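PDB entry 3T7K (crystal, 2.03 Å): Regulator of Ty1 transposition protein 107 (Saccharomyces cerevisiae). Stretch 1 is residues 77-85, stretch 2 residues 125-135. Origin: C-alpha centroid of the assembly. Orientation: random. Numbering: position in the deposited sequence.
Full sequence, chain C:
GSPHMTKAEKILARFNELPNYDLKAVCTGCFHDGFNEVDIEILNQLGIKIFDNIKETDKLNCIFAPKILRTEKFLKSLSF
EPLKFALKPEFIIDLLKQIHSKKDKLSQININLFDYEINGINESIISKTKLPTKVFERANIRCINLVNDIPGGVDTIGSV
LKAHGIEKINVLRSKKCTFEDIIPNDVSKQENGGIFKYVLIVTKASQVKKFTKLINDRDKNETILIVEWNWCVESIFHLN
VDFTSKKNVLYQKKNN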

# COMPACT_ATOMS: atom_id res chain seq x y z
N SER C 77 -6.10 7.84 -13.55
CA SER C 77 -6.13 8.50 -12.25
C SER C 77 -7.35 8.02 -11.47
O SER C 77 -7.37 8.04 -10.24
CB SER C 77 -6.16 10.01 -12.40
OG SER C 77 -7.47 10.47 -12.64
N LEU C 78 -8.38 7.57 -12.20
CA LEU C 78 -9.59 7.08 -11.54
C LEU C 78 -9.43 5.69 -10.94
O LEU C 78 -10.36 5.15 -10.33
CB LEU C 78 -10.81 7.17 -12.46
CG LEU C 78 -11.27 8.62 -12.59
CD1 LEU C 78 -12.14 8.84 -13.82
CD2 LEU C 78 -11.99 9.07 -11.31
N SER C 79 -8.25 5.10 -11.09
CA SER C 79 -7.92 3.89 -10.33
C SER C 79 -6.77 4.11 -9.35
O SER C 79 -6.08 3.16 -8.99
CB SER C 79 -7.54 2.74 -11.26
OG SER C 79 -6.40 3.11 -12.00
N PHE C 80 -6.56 5.35 -8.92
CA PHE C 80 -5.60 5.58 -7.85
C PHE C 80 -6.17 4.99 -6.55
O PHE C 80 -7.39 4.78 -6.43
CB PHE C 80 -5.29 7.07 -7.70
CG PHE C 80 -4.44 7.62 -8.80
CD1 PHE C 80 -3.95 6.80 -9.81
CD2 PHE C 80 -4.10 8.96 -8.83
CE1 PHE C 80 -3.16 7.32 -10.83
CE2 PHE C 80 -3.32 9.49 -9.84
CZ PHE C 80 -2.84 8.66 -10.84
N GLU C 81 -5.30 4.72 -5.58
CA GLU C 81 -5.68 3.98 -4.39
C GLU C 81 -5.33 4.68 -3.07
O GLU C 81 -4.41 4.26 -2.35
CB GLU C 81 -5.02 2.60 -4.45
CG GLU C 81 -5.46 1.79 -5.68
CD GLU C 81 -4.65 0.51 -5.86
OE1 GLU C 81 -3.87 0.16 -4.94
OE2 GLU C 81 -4.78 -0.13 -6.93
N PRO C 82 -6.07 5.74 -2.72
CA PRO C 82 -7.16 6.27 -3.53
C PRO C 82 -6.74 7.51 -4.29
O PRO C 82 -5.64 8.02 -4.10
CB PRO C 82 -8.18 6.68 -2.47
CG PRO C 82 -7.28 7.21 -1.34
CD PRO C 82 -6.01 6.37 -1.39
N LEU C 83 -7.64 8.00 -5.15
CA LEU C 83 -7.48 9.33 -5.70
C LEU C 83 -7.98 10.27 -4.63
O LEU C 83 -9.07 10.08 -4.11
CB LEU C 83 -8.31 9.52 -6.97
CG LEU C 83 -8.30 10.94 -7.55
CD1 LEU C 83 -6.92 11.32 -8.11
CD2 LEU C 83 -9.37 11.08 -8.62
N LYS C 84 -7.19 11.28 -4.29
CA LYS C 84 -7.58 12.18 -3.21
C LYS C 84 -7.92 13.55 -3.74
O LYS C 84 -8.77 14.25 -3.21
CB LYS C 84 -6.44 12.29 -2.19
CG LYS C 84 -6.27 11.01 -1.39
CD LYS C 84 -5.16 11.10 -0.35
CE LYS C 84 -5.04 9.77 0.38
NZ LYS C 84 -3.90 9.74 1.35
N PHE C 85 -7.23 13.95 -4.80
CA PHE C 85 -7.41 15.28 -5.34
C PHE C 85 -7.40 15.25 -6.85
O PHE C 85 -6.60 14.57 -7.46
CB PHE C 85 -6.31 16.21 -4.84
CG PHE C 85 -6.31 16.41 -3.34
CD1 PHE C 85 -7.18 17.30 -2.74
CD2 PHE C 85 -5.40 15.72 -2.55
CE1 PHE C 85 -7.16 17.49 -1.37
CE2 PHE C 85 -5.37 15.91 -1.17
CZ PHE C 85 -6.25 16.79 -0.59
N ILE C 125 -17.67 10.58 -6.65
CA ILE C 125 -16.88 9.79 -7.57
C ILE C 125 -15.46 9.57 -7.03
O ILE C 125 -14.93 8.46 -7.09
CB ILE C 125 -16.86 10.41 -8.99
CG1 ILE C 125 -16.43 9.36 -10.01
CG2 ILE C 125 -15.95 11.62 -9.06
CD1 ILE C 125 -17.39 8.19 -10.10
N ILE C 126 -14.86 10.62 -6.49
CA ILE C 126 -13.54 10.50 -5.89
C ILE C 126 -13.57 9.40 -4.85
O ILE C 126 -12.66 8.58 -4.77
CB ILE C 126 -13.07 11.83 -5.24
CG1 ILE C 126 -12.46 12.77 -6.29
CG2 ILE C 126 -12.05 11.57 -4.14
CD1 ILE C 126 -12.04 14.11 -5.74
N SER C 127 -14.64 9.34 -4.07
CA SER C 127 -14.68 8.42 -2.94
C SER C 127 -14.73 6.96 -3.36
O SER C 127 -14.25 6.09 -2.63
CB SER C 127 -15.81 8.78 -1.99
OG SER C 127 -17.03 8.93 -2.70
N LYS C 128 -15.29 6.69 -4.54
CA LYS C 128 -15.33 5.34 -5.08
C LYS C 128 -13.94 4.74 -5.33
O LYS C 128 -13.80 3.52 -5.43
CB LYS C 128 -16.13 5.31 -6.38
CG LYS C 128 -17.60 5.62 -6.21
CD LYS C 128 -18.18 6.09 -7.54
CE LYS C 128 -19.37 5.25 -7.99
NZ LYS C 128 -20.58 5.56 -7.19
N THR C 129 -12.92 5.59 -5.46
CA THR C 129 -11.56 5.07 -5.60
C THR C 129 -11.01 4.41 -4.32
O THR C 129 -9.97 3.75 -4.35
CB THR C 129 -10.57 6.14 -6.11
OG1 THR C 129 -10.42 7.19 -5.14
CG2 THR C 129 -11.06 6.72 -7.41
N LYS C 130 -11.72 4.57 -3.22
CA LYS C 130 -11.35 3.92 -1.96
C LYS C 130 -11.94 2.51 -1.89
O LYS C 130 -11.49 1.67 -1.12
CB LYS C 130 -11.82 4.75 -0.75
CG LYS C 130 -11.12 6.09 -0.62
CD LYS C 130 -11.54 6.85 0.66
CE LYS C 130 -12.91 7.49 0.48
NZ LYS C 130 -13.46 8.13 1.72
N LEU C 131 -12.96 2.25 -2.71
CA LEU C 131 -13.55 0.93 -2.73
C LEU C 131 -12.45 -0.11 -2.91
O LEU C 131 -11.45 0.14 -3.58
CB LEU C 131 -14.58 0.81 -3.84
CG LEU C 131 -15.82 1.67 -3.59
CD1 LEU C 131 -16.69 1.71 -4.85
CD2 LEU C 131 -16.60 1.15 -2.39
N PRO C 132 -12.63 -1.27 -2.28
CA PRO C 132 -11.66 -2.36 -2.29
C PRO C 132 -11.69 -3.14 -3.61
O PRO C 132 -10.97 -4.13 -3.75
CB PRO C 132 -12.13 -3.25 -1.15
CG PRO C 132 -13.58 -2.99 -1.07
CD PRO C 132 -13.74 -1.54 -1.36
N THR C 133 -12.50 -2.68 -4.57
CA THR C 133 -12.58 -3.32 -5.87
C THR C 133 -12.37 -2.29 -6.97
O THR C 133 -12.49 -1.08 -6.72
CB THR C 133 -13.95 -3.98 -6.09
OG1 THR C 133 -14.98 -3.00 -5.94
CG2 THR C 133 -14.17 -5.08 -5.07
N LYS C 134 -12.05 -2.76 -8.17
CA LYS C 134 -12.03 -1.90 -9.35
C LYS C 134 -13.37 -2.00 -10.09
O LYS C 134 -14.12 -2.93 -9.89
CB LYS C 134 -10.89 -2.26 -10.28
CG LYS C 134 -9.54 -2.22 -9.65
CD LYS C 134 -9.17 -0.82 -9.23
CE LYS C 134 -7.71 -0.80 -8.81
NZ LYS C 134 -7.34 0.46 -8.12
N VAL C 135 -13.65 -1.02 -10.93
CA VAL C 135 -14.98 -0.82 -11.47
C VAL C 135 -15.41 -2.05 -12.30
O VAL C 135 -16.52 -2.53 -12.15
CB VAL C 135 -15.08 0.49 -12.29
CG1 VAL C 135 -14.06 0.48 -13.42
CG2 VAL C 135 -16.49 0.69 -12.85
O HOH W 1 -9.06 2.49 -7.15

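What ties the charged end of stretch 2 to stretch 1? The ammonium group of Lys 134 does most of this work. Its NZ lies 2.9 Å from OE2 of Glu 81, a hydrogen-bonded salt bridge, and it also donates to the backbone O of Ser 79, with NZ and O 3.1 Å apart. The CA-to-CB bond of Lys 134 points sideways, but after two m rotamers the chain runs out through t, t torsions and carries the amine to its partners. Glu 81 is the counterpart: its CA-to-CB bond points away from stretch 2, yet its carboxylate comes back within reach. A long, flexible side chain on each partner makes the meeting possible.

How does water extend this polar cluster? Water 1 accepts a hydrogen bond from NZ of Lys 134 at 2.8 Å and donates one to O of Phe 80 at 2.9 Å. The amine thus reaches a second carbonyl of stretch 1 through the water. Close by, O of Phe 80 and O of Thr 129 are 3.5 Å apart; both are acceptors, so they do not bond to each other.

Why is a threonine suited to the middle of the contact? Thr 129 is buried, points toward stretch 1 and has more area covered by it than any other residue of stretch 2. Its OG1 accepts a hydrogen bond from N of Leu 83 at 2.9 Å while donating one to O of Ile 126 at 2.7 Å, so a single hydroxyl links the loop to a helical carbonyl. The p rotamer supports this double role. The methyl is used too: CG2 lies 3.4 Å from O of Leu 78, giving the same small side chain both polar and packing contacts.

What packs around these polar links? Pro 82, preceded by a cis peptide bond, turns its ring toward stretch 2, and its CB is 3.5 Å from both OG1 of Thr 129 and CG of Lys 130. The aliphatic part of Lys 130 can cover the proline while the end of its chain leads away. Farther along, Leu 83 points toward the helix, where its CD2 approaches CG1 of Ile 126 at 4.2 Å; CG2 of Ile 126 also rests 3.3 Å from O of Leu 83. The branched isoleucine thus meets both side chain and backbone of the leucine. Together the two stretches bury 509 Å², summed over both sides.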